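Local coordinates for protein dihydropteroate synthase (Clostridioides difficile, PDB 6PZ2) that probably catalyses the condensation of a dihydropterin pyrophosphate with p-aminobenzoate to give dihydropteroate, a step of folate synthesis, at residues Asp93-Asp98 against Asp113-Arg118; Thr12-Ile17 against Gly48-Asp53. All blocks are in the same frame, centred on the assembly; numbering follows the deposited sequence.

Overall arrangement
Both contacts are buried and involve four consecutive strands of one parallel TIM-type barrel, or the loops that follow them. Contact 2 joins strands 13-19 and 51-55 directly, through backbone hydrogen bonds supported by aliphatic packing and one carboxylate. Contact 1 lies where strands 90-93 and 110-113 give way to loops; no direct hydrogen bond crosses it, and waters, an aromatic pair and a carboxylate that folds its own loop do the work instead. The centres of contacts 1 and 2 stand about 19 Å apart on opposite sides of the chain's centre. Strands 51-55 and 90-93 are neighbours, so the contacts meet at Asp53 and Asp93, whose OD2 atoms lie 3.0 Å apart beside the bound pteroic acid.

Contact 1 (Asp93-Asp98 against Asp113-Arg118); sequences DTYKAD and DVWGLR. With PT1 (pteroic acid), chain K.
In the pteroic acid pocket at the carboxyl ends of the barrel strands, two loops meet where Tyr95 packs against Trp115 and Asp93 faces Val114. The aromatic pair is T-shaped: Trp115 brings the edge of its five-membered ring over a face of Tyr95, with planes at 82° and CD1 of Trp115 3.9 Å from CG of Tyr95. The tyrosine CG lies between its backbone N and carbonyl carbon (chi1 52°), which sets the ring beside the indole, while its OH bonds to Glu57. Asp113 suits the turn that follows it because one carboxylate can take two backbone N-H groups. Asp113 OD1 accepts from Trp115 N at 2.8 Å, an Asx turn, and OD2 from Leu117 N at 2.9 Å, both donors lying above the carboxylate plane. Water joins the segments twice. One molecule donates to Asp93 OD1 (2.8 Å) and accepts from Val114 N; the other donates to both Tyr95 O and Asp113 OD2. Toward the ligand, Asp93 OD2 comes within 3.1 Å of pteroic acid N8, and the small branched Val114 lays CG1 3.7 Å from that same N8, an apolar neighbour for the flat pterin. Strand 90-93 leads into helix 97-105, on which Thr94 rests, whereas Asp113 and Leu117 pack on helix 123-129 and Arg118 reaches helix 149-166.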
ATOM      1  N   ASP A  93     -22.873   1.806 -13.480  1.00 30.46           N
ATOM      2  CA  ASP A  93     -23.048   2.176 -12.115  1.00 32.95           C
ATOM      3  C   ASP A  93     -24.439   2.795 -12.028  1.00 28.84           C
ATOM      4  O   ASP A  93     -24.573   3.985 -12.198  1.00 29.84           O
ATOM      5  CB  ASP A  93     -21.979   3.185 -11.680  1.00 37.59           C
ATOM      6  CG  ASP A  93     -21.973   3.548 -10.199  1.00 47.12           C
ATOM      7  OD1 ASP A  93     -23.061   3.644  -9.552  1.00 49.08           O
ATOM      8  OD2 ASP A  93     -20.858   3.757  -9.698  1.00 65.01           O
ATOM      9  N   THR A  94     -25.449   2.000 -11.773  1.00 28.72           N
ATOM     10  CA  THR A  94     -26.798   2.558 -11.618  1.00 30.91           C
ATOM     11  C   THR A  94     -27.565   1.686 -10.619  1.00 29.85           C
ATOM     12  O   THR A  94     -27.343   0.477 -10.594  1.00 29.39           O
ATOM     13  CB  THR A  94     -27.564   2.572 -12.952  1.00 30.83           C
ATOM     14  OG1 THR A  94     -28.799   3.256 -12.758  1.00 30.98           O
ATOM     15  CG2 THR A  94     -27.879   1.187 -13.471  1.00 29.51           C
ATOM     16  N   TYR A  95     -28.472   2.284  -9.849  1.00 28.45           N
ATOM     17  CA  TYR A  95     -29.399   1.510  -9.063  1.00 30.84           C
ATOM     18  C   TYR A  95     -30.780   1.480  -9.727  1.00 33.65           C
ATOM     19  O   TYR A  95     -31.730   0.960  -9.128  1.00 32.64           O
ATOM     20  CB  TYR A  95     -29.553   2.086  -7.654  1.00 32.29           C
ATOM     21  CG  TYR A  95     -29.879   3.553  -7.589  1.00 31.41           C
ATOM     22  CD1 TYR A  95     -31.186   4.007  -7.539  1.00 37.25           C
ATOM     23  CD2 TYR A  95     -28.864   4.486  -7.508  1.00 34.94           C
ATOM     24  CE1 TYR A  95     -31.480   5.355  -7.413  1.00 34.51           C
ATOM     25  CE2 TYR A  95     -29.135   5.842  -7.411  1.00 39.14           C
ATOM     26  CZ  TYR A  95     -30.446   6.277  -7.376  1.00 40.37           C
ATOM     27  OH  TYR A  95     -30.688   7.619  -7.294  1.00 42.25           O
ATOM     28  N   LYS A  96     -30.909   2.019 -10.940  1.00 33.25           N
ATOM     29  CA  LYS A  96     -32.215   2.029 -11.617  1.00 31.99           C
ATOM     30  C   LYS A  96     -32.278   0.915 -12.667  1.00 30.85           C
ATOM     31  O   LYS A  96     -31.439   0.811 -13.554  1.00 31.28           O
ATOM     32  CB  LYS A  96     -32.470   3.400 -12.233  1.00 33.05           C
ATOM     33  CG  LYS A  96     -32.314   4.548 -11.244  1.00 35.06           C
ATOM     34  CD  LYS A  96     -32.697   5.878 -11.819  1.00 35.45           C
ATOM     35  CE  LYS A  96     -32.339   7.044 -10.922  1.00 40.38           C
ATOM     36  NZ  LYS A  96     -30.877   7.272 -10.829  1.00 43.27           N
ATOM     37  N   ALA A  97     -33.332   0.112 -12.563  1.00 29.46           N
ATOM     38  CA  ALA A  97     -33.525  -1.072 -13.387  1.00 29.42           C
ATOM     39  C   ALA A  97     -33.685  -0.698 -14.865  1.00 30.09           C
ATOM     40  O   ALA A  97     -33.178  -1.405 -15.738  1.00 26.03           O
ATOM     41  CB  ALA A  97     -34.718  -1.837 -12.868  1.00 32.22           C
ATOM     42  N   ASP A  98     -34.334   0.420 -15.159  1.00 29.40           N
ATOM     43  CA  ASP A  98     -34.542   0.833 -16.576  1.00 34.30           C
ATOM     44  C   ASP A  98     -33.233   1.305 -17.215  1.00 36.06           C
ATOM     45  O   ASP A  98     -32.987   1.024 -18.401  1.00 32.18           O
ATOM     46  CB  ASP A  98     -35.613   1.910 -16.777  1.00 34.11           C
ATOM     47  CG  ASP A  98     -35.612   3.068 -15.793  1.00 42.01           C
ATOM     48  OD1 ASP A  98     -36.393   3.973 -16.033  1.00 44.47           O
ATOM     49  OD2 ASP A  98     -34.865   3.066 -14.782  1.00 43.90           O
ATOM     50  N   ASP A 113     -24.690  -2.022  -8.651  1.00 26.86           N
ATOM     51  CA  ASP A 113     -25.829  -1.410  -7.943  1.00 28.38           C
ATOM     52  C   ASP A 113     -25.439  -0.987  -6.527  1.00 27.42           C
ATOM     53  O   ASP A 113     -25.351  -1.832  -5.652  1.00 25.67           O
ATOM     54  CB  ASP A 113     -26.976  -2.414  -7.847  1.00 27.10           C
ATOM     55  CG  ASP A 113     -28.262  -1.839  -7.280  1.00 30.38           C
ATOM     56  OD1 ASP A 113     -28.238  -0.707  -6.759  1.00 30.84           O
ATOM     57  OD2 ASP A 113     -29.294  -2.516  -7.414  1.00 28.52           O
ATOM     58  N   VAL A 114     -25.354   0.312  -6.280  1.00 30.33           N
ATOM     59  CA  VAL A 114     -24.953   0.828  -4.969  1.00 32.17           C
ATOM     60  C   VAL A 114     -26.103   0.775  -3.964  1.00 32.21           C
ATOM     61  O   VAL A 114     -25.920   1.281  -2.857  1.00 32.89           O
ATOM     62  CB  VAL A 114     -24.403   2.264  -5.027  1.00 34.64           C
ATOM     63  CG1 VAL A 114     -23.167   2.361  -5.921  1.00 33.45           C
ATOM     64  CG2 VAL A 114     -25.467   3.273  -5.437  1.00 35.73           C
ATOM     65  N   TRP A 115     -27.238   0.190  -4.318  1.00 29.65           N
ATOM     66  CA  TRP A 115     -28.278  -0.137  -3.321  1.00 30.87           C
ATOM     67  C   TRP A 115     -28.517  -1.646  -3.231  1.00 30.41           C
ATOM     68  O   TRP A 115     -29.385  -2.102  -2.509  1.00 32.22           O
ATOM     69  CB  TRP A 115     -29.560   0.624  -3.645  1.00 31.96           C
ATOM     70  CG  TRP A 115     -29.509   1.997  -3.069  1.00 28.98           C
ATOM     71  CD1 TRP A 115     -29.281   3.177  -3.708  1.00 31.64           C
ATOM     72  CD2 TRP A 115     -29.631   2.304  -1.676  1.00 31.12           C
ATOM     73  NE1 TRP A 115     -29.275   4.213  -2.802  1.00 33.80           N
ATOM     74  CE2 TRP A 115     -29.477   3.701  -1.549  1.00 31.76           C
ATOM     75  CE3 TRP A 115     -29.851   1.524  -0.537  1.00 35.70           C
ATOM     76  CZ2 TRP A 115     -29.526   4.337  -0.314  1.00 36.52           C
ATOM     77  CZ3 TRP A 115     -29.942   2.163   0.679  1.00 36.31           C
ATOM     78  CH2 TRP A 115     -29.781   3.544   0.782  1.00 38.11           C
ATOM     79  N   GLY A 116     -27.715  -2.441  -3.927  1.00 30.92           N
ATOM     80  CA  GLY A 116     -27.705  -3.870  -3.664  1.00 32.04           C
ATOM     81  C   GLY A 116     -29.069  -4.509  -3.887  1.00 31.85           C
ATOM     82  O   GLY A 116     -29.479  -5.394  -3.132  1.00 30.29           O
ATOM     83  N   LEU A 117     -29.706  -4.048  -4.962  1.00 29.41           N
ATOM     84  CA  LEU A 117     -30.939  -4.521  -5.521  1.00 29.42           C
ATOM     85  C   LEU A 117     -32.110  -3.988  -4.690  1.00 27.69           C
ATOM     86  O   LEU A 117     -33.195  -4.419  -4.947  1.00 31.25           O
ATOM     87  CB  LEU A 117     -31.015  -6.047  -5.578  1.00 27.76           C
ATOM     88  CG  LEU A 117     -29.848  -6.753  -6.250  1.00 32.60           C
ATOM     89  CD1 LEU A 117     -30.054  -8.248  -6.197  1.00 30.59           C
ATOM     90  CD2 LEU A 117     -29.684  -6.303  -7.689  1.00 33.44           C
ATOM     91  N   ARG A 118     -31.911  -3.091  -3.745  1.00 28.52           N
ATOM     92  CA  ARG A 118     -33.033  -2.709  -2.861  1.00 29.88           C
ATOM     93  C   ARG A 118     -33.754  -1.447  -3.335  1.00 29.49           C
ATOM     94  O   ARG A 118     -34.757  -1.106  -2.744  1.00 35.64           O
ATOM     95  CB  ARG A 118     -32.549  -2.382  -1.445  1.00 28.36           C
ATOM     96  CG  ARG A 118     -31.819  -3.510  -0.725  1.00 33.60           C
ATOM     97  CD  ARG A 118     -32.456  -4.879  -0.804  1.00 35.35           C
ATOM     98  NE  ARG A 118     -31.723  -5.900  -0.068  1.00 35.44           N
ATOM     99  CZ  ARG A 118     -31.683  -5.960   1.257  1.00 38.72           C
ATOM    100  NH1 ARG A 118     -32.503  -5.200   1.976  1.00 32.44           N
ATOM    101  NH2 ARG A 118     -30.803  -6.748   1.855  1.00 36.19           N
TER
HETATM  102  C2  PT1 K 310     -18.134   1.721  -4.185  1.00 26.79           C
HETATM  103  C3  PT1 K 310     -18.608   2.909  -4.875  1.00 29.36           C
HETATM  104  C5  PT1 K 310     -19.371   2.631  -6.093  1.00 27.84           C
HETATM  105  N6  PT1 K 310     -18.376   4.191  -4.489  1.00 31.44           N
HETATM  106  C7  PT1 K 310     -19.144   0.316  -5.753  1.00 32.60           C
HETATM  107  N9  PT1 K 310     -19.610   1.367  -6.442  1.00 31.81           N
HETATM  108  C10 PT1 K 310     -18.880   5.211  -5.203  1.00 29.42           C
HETATM  109  N11 PT1 K 310     -19.382  -0.943  -6.164  1.00 31.28           N
HETATM  110  C12 PT1 K 310     -19.647   4.951  -6.346  1.00 29.46           C
HETATM  111  C21 PT1 K 310     -17.047   9.834   0.787  1.00 35.54           C
HETATM  112  O22 PT1 K 310     -17.272   9.492   1.959  1.00 40.08           O
HETATM  113  O1  PT1 K 310     -17.415   1.817  -3.055  1.00 32.81           O
HETATM  114  N4  PT1 K 310     -18.436   0.482  -4.622  1.00 33.57           N
HETATM  115  N8  PT1 K 310     -19.843   3.687  -6.789  1.00 31.94           N
HETATM  116  C13 PT1 K 310     -18.643   6.631  -4.736  1.00 32.92           C
HETATM  117  N14 PT1 K 310     -19.242   6.774  -3.414  1.00 29.63           N
HETATM  118  C15 PT1 K 310     -18.719   7.566  -2.452  1.00 31.22           C
HETATM  119  C16 PT1 K 310     -17.742   8.534  -2.716  1.00 30.57           C
HETATM  120  C17 PT1 K 310     -19.130   7.358  -1.142  1.00 31.53           C
HETATM  121  C18 PT1 K 310     -17.231   9.293  -1.667  1.00 34.52           C
HETATM  122  C19 PT1 K 310     -18.617   8.112  -0.090  1.00 31.87           C
HETATM  123  C20 PT1 K 310     -17.656   9.074  -0.355  1.00 34.78           C
HETATM  124  O23 PT1 K 310     -16.272  10.766   0.567  1.00 33.18           O
HETATM  125  O   HOH W   1     -25.178   2.059  -8.601  1.00 34.16           O
HETATM  126  O   HOH W   2     -31.646  -0.995  -6.863  1.00 30.83           O

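Contact 2 (Thr12-Ile17 against Gly48-Asp53); sequences TYIMGI and GADIID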
ATOM      1  N   THR A  12      -5.540  -9.698  -8.849  1.00 29.04           N
ATOM      2  CA  THR A  12      -6.467  -8.626  -8.553  1.00 29.76           C
ATOM      3  C   THR A  12      -6.806  -7.933  -9.875  1.00 33.69           C
ATOM      4  O   THR A  12      -5.927  -7.843 -10.744  1.00 33.37           O
ATOM      5  CB  THR A  12      -5.859  -7.644  -7.552  1.00 27.00           C
ATOM      6  OG1 THR A  12      -5.519  -8.343  -6.354  1.00 29.78           O
ATOM      7  CG2 THR A  12      -6.822  -6.535  -7.202  1.00 29.03           C
ATOM      8  N   TYR A  13      -8.091  -7.582 -10.030  1.00 29.33           N
ATOM      9  CA  TYR A  13      -8.639  -6.934 -11.219  1.00 27.56           C
ATOM     10  C   TYR A  13      -8.931  -5.485 -10.832  1.00 27.88           C
ATOM     11  O   TYR A  13      -9.239  -5.188  -9.658  1.00 28.65           O
ATOM     12  CB  TYR A  13      -9.852  -7.710 -11.764  1.00 30.57           C
ATOM     13  CG  TYR A  13      -9.504  -9.098 -12.243  1.00 29.24           C
ATOM     14  CD1 TYR A  13      -9.005  -9.312 -13.514  1.00 29.59           C
ATOM     15  CD2 TYR A  13      -9.549 -10.172 -11.384  1.00 29.40           C
ATOM     16  CE1 TYR A  13      -8.591 -10.567 -13.930  1.00 33.40           C
ATOM     17  CE2 TYR A  13      -9.153 -11.437 -11.783  1.00 33.47           C
ATOM     18  CZ  TYR A  13      -8.649 -11.632 -13.055  1.00 33.65           C
ATOM     19  OH  TYR A  13      -8.255 -12.877 -13.442  1.00 41.68           O
ATOM     20  N   ILE A  14      -8.782  -4.626 -11.823  1.00 25.54           N
ATOM     21  CA  ILE A  14      -8.882  -3.224 -11.606  1.00 31.01           C
ATOM     22  C   ILE A  14     -10.086  -2.683 -12.372  1.00 32.68           C
ATOM     23  O   ILE A  14     -10.176  -2.825 -13.577  1.00 32.44           O
ATOM     24  CB  ILE A  14      -7.593  -2.496 -12.043  1.00 31.52           C
ATOM     25  CG1 ILE A  14      -6.339  -3.106 -11.410  1.00 35.41           C
ATOM     26  CG2 ILE A  14      -7.714  -1.009 -11.743  1.00 32.71           C
ATOM     27  CD1 ILE A  14      -6.331  -3.065  -9.898  1.00 34.31           C
ATOM     28  N   MET A  15     -10.933  -1.963 -11.655  1.00 33.39           N
ATOM     29  CA  MET A  15     -12.070  -1.298 -12.253  1.00 31.11           C
ATOM     30  C   MET A  15     -11.779   0.203 -12.280  1.00 29.85           C
ATOM     31  O   MET A  15     -11.661   0.795 -11.241  1.00 30.30           O
ATOM     32  CB  MET A  15     -13.346  -1.606 -11.452  1.00 30.48           C
ATOM     33  CG  MET A  15     -14.566  -0.723 -11.758  1.00 33.70           C
ATOM     34  SD  MET A  15     -15.999  -1.142 -10.694  1.00 30.50           S
ATOM     35  CE  MET A  15     -16.489  -2.628 -11.565  1.00 34.90           C
ATOM     36  N   GLY A  16     -11.698   0.823 -13.455  1.00 31.73           N
ATOM     37  CA  GLY A  16     -11.510   2.269 -13.553  1.00 27.40           C
ATOM     38  C   GLY A  16     -12.814   3.040 -13.511  1.00 30.16           C
ATOM     39  O   GLY A  16     -13.814   2.636 -14.047  1.00 36.03           O
ATOM     40  N   ILE A  17     -12.809   4.212 -12.918  1.00 29.86           N
ATOM     41  CA  ILE A  17     -14.028   4.965 -12.752  1.00 29.16           C
ATOM     42  C   ILE A  17     -14.190   5.953 -13.913  1.00 33.19           C
ATOM     43  O   ILE A  17     -13.283   6.716 -14.191  1.00 30.73           O
ATOM     44  CB  ILE A  17     -13.974   5.679 -11.394  1.00 27.93           C
ATOM     45  CG1 ILE A  17     -13.934   4.658 -10.260  1.00 26.78           C
ATOM     46  CG2 ILE A  17     -15.131   6.663 -11.274  1.00 31.10           C
ATOM     47  CD1 ILE A  17     -13.580   5.236  -8.911  1.00 32.65           C
ATOM     48  N   GLY A  48      -4.041  -0.121 -17.673  1.00 37.36           N
ATOM     49  CA  GLY A  48      -4.237  -1.506 -17.247  1.00 33.82           C
ATOM     50  C   GLY A  48      -5.589  -1.772 -16.589  1.00 33.17           C
ATOM     51  O   GLY A  48      -5.725  -2.812 -15.942  1.00 35.10           O
ATOM     52  N   ALA A  49      -6.603  -0.932 -16.777  1.00 30.58           N
ATOM     53  CA  ALA A  49      -7.974  -1.269 -16.270  1.00 32.63           C
ATOM     54  C   ALA A  49      -8.491  -2.555 -16.924  1.00 36.17           C
ATOM     55  O   ALA A  49      -8.223  -2.798 -18.114  1.00 37.53           O
ATOM     56  CB  ALA A  49      -8.933  -0.133 -16.528  1.00 32.10           C
ATOM     57  N   ASP A  50      -9.209  -3.364 -16.145  1.00 32.59           N
ATOM     58  CA  ASP A  50      -9.812  -4.617 -16.603  1.00 31.75           C
ATOM     59  C   ASP A  50     -11.296  -4.416 -16.956  1.00 36.69           C
ATOM     60  O   ASP A  50     -11.907  -5.205 -17.698  1.00 33.97           O
ATOM     61  CB  ASP A  50      -9.636  -5.686 -15.523  1.00 35.01           C
ATOM     62  CG  ASP A  50      -8.171  -5.992 -15.245  1.00 38.10           C
ATOM     63  OD1 ASP A  50      -7.494  -6.344 -16.200  1.00 35.41           O
ATOM     64  OD2 ASP A  50      -7.710  -5.866 -14.089  1.00 37.47           O
ATOM     65  N   ILE A  51     -11.900  -3.376 -16.390  1.00 32.20           N
ATOM     66  CA  ILE A  51     -13.303  -3.085 -16.612  1.00 31.54           C
ATOM     67  C   ILE A  51     -13.476  -1.597 -16.305  1.00 31.19           C
ATOM     68  O   ILE A  51     -12.721  -1.085 -15.470  1.00 30.31           O
ATOM     69  CB  ILE A  51     -14.235  -3.956 -15.743  1.00 33.69           C
ATOM     70  CG1 ILE A  51     -15.717  -3.639 -15.987  1.00 32.33           C
ATOM     71  CG2 ILE A  51     -13.921  -3.812 -14.260  1.00 36.17           C
ATOM     72  CD1 ILE A  51     -16.646  -4.750 -15.594  1.00 30.56           C
ATOM     73  N   ILE A  52     -14.423  -0.939 -16.969  1.00 30.62           N
ATOM     74  CA  ILE A  52     -14.708   0.489 -16.760  1.00 32.39           C
ATOM     75  C   ILE A  52     -16.107   0.619 -16.148  1.00 35.04           C
ATOM     76  O   ILE A  52     -17.066   0.109 -16.732  1.00 36.65           O
ATOM     77  CB  ILE A  52     -14.691   1.265 -18.090  1.00 35.34           C
ATOM     78  CG1 ILE A  52     -13.440   1.016 -18.940  1.00 41.50           C
ATOM     79  CG2 ILE A  52     -14.961   2.741 -17.842  1.00 35.36           C
ATOM     80  CD1 ILE A  52     -12.219   1.760 -18.496  1.00 42.66           C
ATOM     81  N   ASP A  53     -16.227   1.384 -15.071  1.00 31.13           N
ATOM     82  CA  ASP A  53     -17.459   1.581 -14.356  1.00 31.67           C
ATOM     83  C   ASP A  53     -17.965   2.965 -14.741  1.00 31.37           C
ATOM     84  O   ASP A  53     -17.462   3.984 -14.257  1.00 31.10           O
ATOM     85  CB  ASP A  53     -17.290   1.521 -12.836  1.00 30.59           C
ATOM     86  CG  ASP A  53     -18.574   1.471 -12.018  1.00 37.08           C
ATOM     87  OD1 ASP A  53     -19.473   0.669 -12.372  1.00 38.86           O
ATOM     88  OD2 ASP A  53     -18.664   2.206 -11.001  1.00 36.72           O
TER
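Ile14 O is gripped by two successive backbone N-H groups: Asp50 N binds it at 2.8 Å, and Ile51 N adds a weak bond at 3.3 Å. Asp50 also returns a bond to the same residue, for Ile14 N donates to its OD2 (2.8 Å) through the anti lone pair. With CG beside the backbone N (chi1 -62°), the short side chain carries OD2 back to the start of strand 13-19; OD1 forms a salt bridge with Arg11, which would help to balance the charge. Further along, the pairing is regular and parallel: Gly16 N bonds to Ile51 O at 3.0 Å, and Asp53 N to Gly16 O at 2.9 Å, nearly straight (176°). These are the first two strands of the barrel, joined by the beta-alpha-beta crossover through helix 33-46; Gly48, where a CB would jam against the preceding carbonyl O, ends that helix in a Schellman motif. On the sheet face bearing Asp53, Met15 and Ile51 run side by side with CB of Met15 3.6 Å from CG2 of Ile51. The flexible thioether of Met15 then crosses obliquely to Asp53, SD standing 3.7 Å from Asp53 CB, while the carboxylate is hydrogen-bonded to Ser91 and Asn112 and salt-bridged to Arg247. On the other face, bare Gly16 leaves room for Ala49, whose CB lies 4.2 Å from Gly16 N, and Ile52 packs against Met44 and Val45.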